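Local coordinates for UPF0336 protein Rv0637 (Mycobacterium tuberculosis, PDB 5ZY8) that probably takes part in dehydrating (3R)-hydroxyacyl chains carried on acyl carrier protein, as the HadC subunit of a hot dog-fold dehydratase, at residues Gly9-Tyr14 against Arg106-Ser111. Numbering follows the deposited sequence.
Sequences GMIWRY and RMDIHS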
# COMPACT_ATOMS: atom_id res chain seq x y z
N GLY C 9 3.37 24.92 20.73
CA GLY C 9 4.38 25.57 19.92
C GLY C 9 5.61 24.73 19.64
O GLY C 9 6.64 25.28 19.25
N MET C 10 5.54 23.43 19.86
CA MET C 10 6.63 22.55 19.46
C MET C 10 6.64 22.39 17.94
O MET C 10 5.60 22.19 17.31
CB MET C 10 6.48 21.20 20.15
CG MET C 10 7.22 21.14 21.47
SD MET C 10 6.84 19.68 22.46
CE MET C 10 8.07 19.84 23.76
N ILE C 11 7.83 22.47 17.35
CA ILE C 11 8.04 22.23 15.93
C ILE C 11 8.82 20.93 15.82
O ILE C 11 9.90 20.80 16.41
CB ILE C 11 8.80 23.37 15.23
CG1 ILE C 11 7.99 24.67 15.23
CG2 ILE C 11 9.19 22.97 13.81
CD1 ILE C 11 8.80 25.88 14.81
N TRP C 12 8.28 19.97 15.07
CA TRP C 12 8.86 18.64 14.95
C TRP C 12 9.23 18.43 13.49
O TRP C 12 8.36 18.23 12.64
CB TRP C 12 7.88 17.58 15.47
CG TRP C 12 8.49 16.23 15.63
CD1 TRP C 12 8.47 15.19 14.74
CD2 TRP C 12 9.27 15.78 16.75
NE1 TRP C 12 9.16 14.11 15.25
CE2 TRP C 12 9.66 14.45 16.48
CE3 TRP C 12 9.66 16.37 17.95
CZ2 TRP C 12 10.43 13.70 17.37
CZ3 TRP C 12 10.42 15.63 18.84
CH2 TRP C 12 10.80 14.31 18.54
N ARG C 13 10.53 18.52 13.20
CA ARG C 13 11.02 18.25 11.85
C ARG C 13 11.21 16.75 11.66
O ARG C 13 11.87 16.09 12.46
CB ARG C 13 12.33 19.01 11.60
CG ARG C 13 12.13 20.48 11.24
CD ARG C 13 13.39 21.31 11.45
NE ARG C 13 13.21 22.36 12.45
CZ ARG C 13 14.17 22.82 13.24
NH1 ARG C 13 13.92 23.78 14.12
NH2 ARG C 13 15.40 22.33 13.14
N TYR C 14 10.61 16.22 10.59
CA TYR C 14 10.72 14.79 10.31
C TYR C 14 12.09 14.50 9.72
O TYR C 14 12.46 15.10 8.70
CB TYR C 14 9.62 14.35 9.35
CG TYR C 14 9.45 12.85 9.25
CD1 TYR C 14 9.02 12.09 10.34
CD2 TYR C 14 9.67 12.18 8.04
CE1 TYR C 14 8.85 10.72 10.24
CE2 TYR C 14 9.49 10.81 7.93
CZ TYR C 14 9.09 10.08 9.04
OH TYR C 14 8.91 8.71 8.94
N ARG C 106 7.19 18.71 8.31
CA ARG C 106 7.43 19.49 9.52
C ARG C 106 6.08 19.68 10.19
O ARG C 106 5.18 20.28 9.60
CB ARG C 106 8.10 20.83 9.20
CG ARG C 106 8.49 21.64 10.42
CD ARG C 106 8.81 23.07 10.02
NE ARG C 106 7.85 24.04 10.54
CZ ARG C 106 7.75 25.30 10.12
NH1 ARG C 106 6.84 26.12 10.65
NH2 ARG C 106 8.56 25.73 9.16
N MET C 107 5.93 19.15 11.39
CA MET C 107 4.69 19.27 12.13
C MET C 107 4.84 20.33 13.22
O MET C 107 5.76 20.25 14.04
CB MET C 107 4.31 17.93 12.75
CG MET C 107 2.87 17.80 13.15
SD MET C 107 2.76 16.43 14.30
CE MET C 107 3.60 17.17 15.70
N ASP C 108 3.93 21.30 13.24
CA ASP C 108 3.84 22.23 14.36
C ASP C 108 2.61 21.93 15.19
O ASP C 108 1.57 21.51 14.67
CB ASP C 108 3.76 23.69 13.88
CG ASP C 108 4.89 24.09 12.93
OD1 ASP C 108 5.82 23.28 12.75
OD2 ASP C 108 4.85 25.22 12.38
N ILE C 109 2.70 22.21 16.49
CA ILE C 109 1.53 22.17 17.35
C ILE C 109 0.81 23.51 17.21
O ILE C 109 1.28 24.55 17.69
CB ILE C 109 1.90 21.88 18.80
CG1 ILE C 109 2.59 20.52 18.88
CG2 ILE C 109 0.64 21.97 19.67
CD1 ILE C 109 1.66 19.35 19.01
N HIS C 110 -0.33 23.48 16.52
CA HIS C 110 -1.04 24.70 16.19
C HIS C 110 -1.86 25.20 17.37
O HIS C 110 -1.93 26.41 17.61
CB HIS C 110 -1.93 24.45 14.97
CG HIS C 110 -2.43 25.70 14.31
ND1 HIS C 110 -3.70 26.21 14.54
CD2 HIS C 110 -1.85 26.54 13.42
CE1 HIS C 110 -3.87 27.30 13.82
NE2 HIS C 110 -2.76 27.53 13.13
N SER C 111 -2.48 24.29 18.12
CA SER C 111 -3.36 24.66 19.22
C SER C 111 -3.46 23.49 20.17
O SER C 111 -3.39 22.33 19.76
CB SER C 111 -4.79 25.02 18.74
OG SER C 111 -4.79 25.68 17.49
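Ile-11 packs against Arg-106 and Asp-108, which share its face of an antiparallel strand pair and are themselves joined by a side-on salt bridge. The Arg-106 chain rises from its strand with CG anti to the backbone N (chi1 -175°), bends at chi3, and offers NE and NH1 to the two carboxylate oxygens of Asp-108, one nitrogen to each. Arg-106 NE reaches Asp-108 OD1 at 3.1 Å and Arg-106 NH1 reaches Asp-108 OD2 at 2.8 Å; both bonds are nearly straight, use syn lone pairs and lie close to the guanidinium plane, which fixes the rotation of both groups. Ile-11 runs beside Asp-108, pointing the same way, and its CG2 lies 3.5 Å from Asp-108 OD1 while also touching CG, CD and NE of Arg-106 at an oblique crossing. On the same face Arg-13 lies alongside Arg-106, CG to CG 3.9 Å, but the planes of the two guanidiniums are 83° apart.

The other face carries Trp-12 and Met-107, a hydrogen-bonded pair in contact only loosely, CB of Trp-12 being 4.3 Å from CE of Met-107. The indole leads away from the neighbouring strand to helix 61-74, where NE1 hydrogen-bonds to Asp-70 OD1 and the ring meets Phe-71 edge-to-face; Met-107 touches Val-67 and Phe-71 of that helix. Trp-12 N to Met-107 O (2.7 Å) and the return bond from Met-107 N to Trp-12 O join the backbones. Ile-109 N adds a third, to Met-10 O, and Ile-109 CG1 rests near Met-10 CB.

Strand 11-19 is thus paired, as an outermost strand of the chain's sheet, with strand 102-113, and the face bearing Trp-12 and Met-107 lies against helix 61-74: the antiparallel sheet and helix of a hot dog fold.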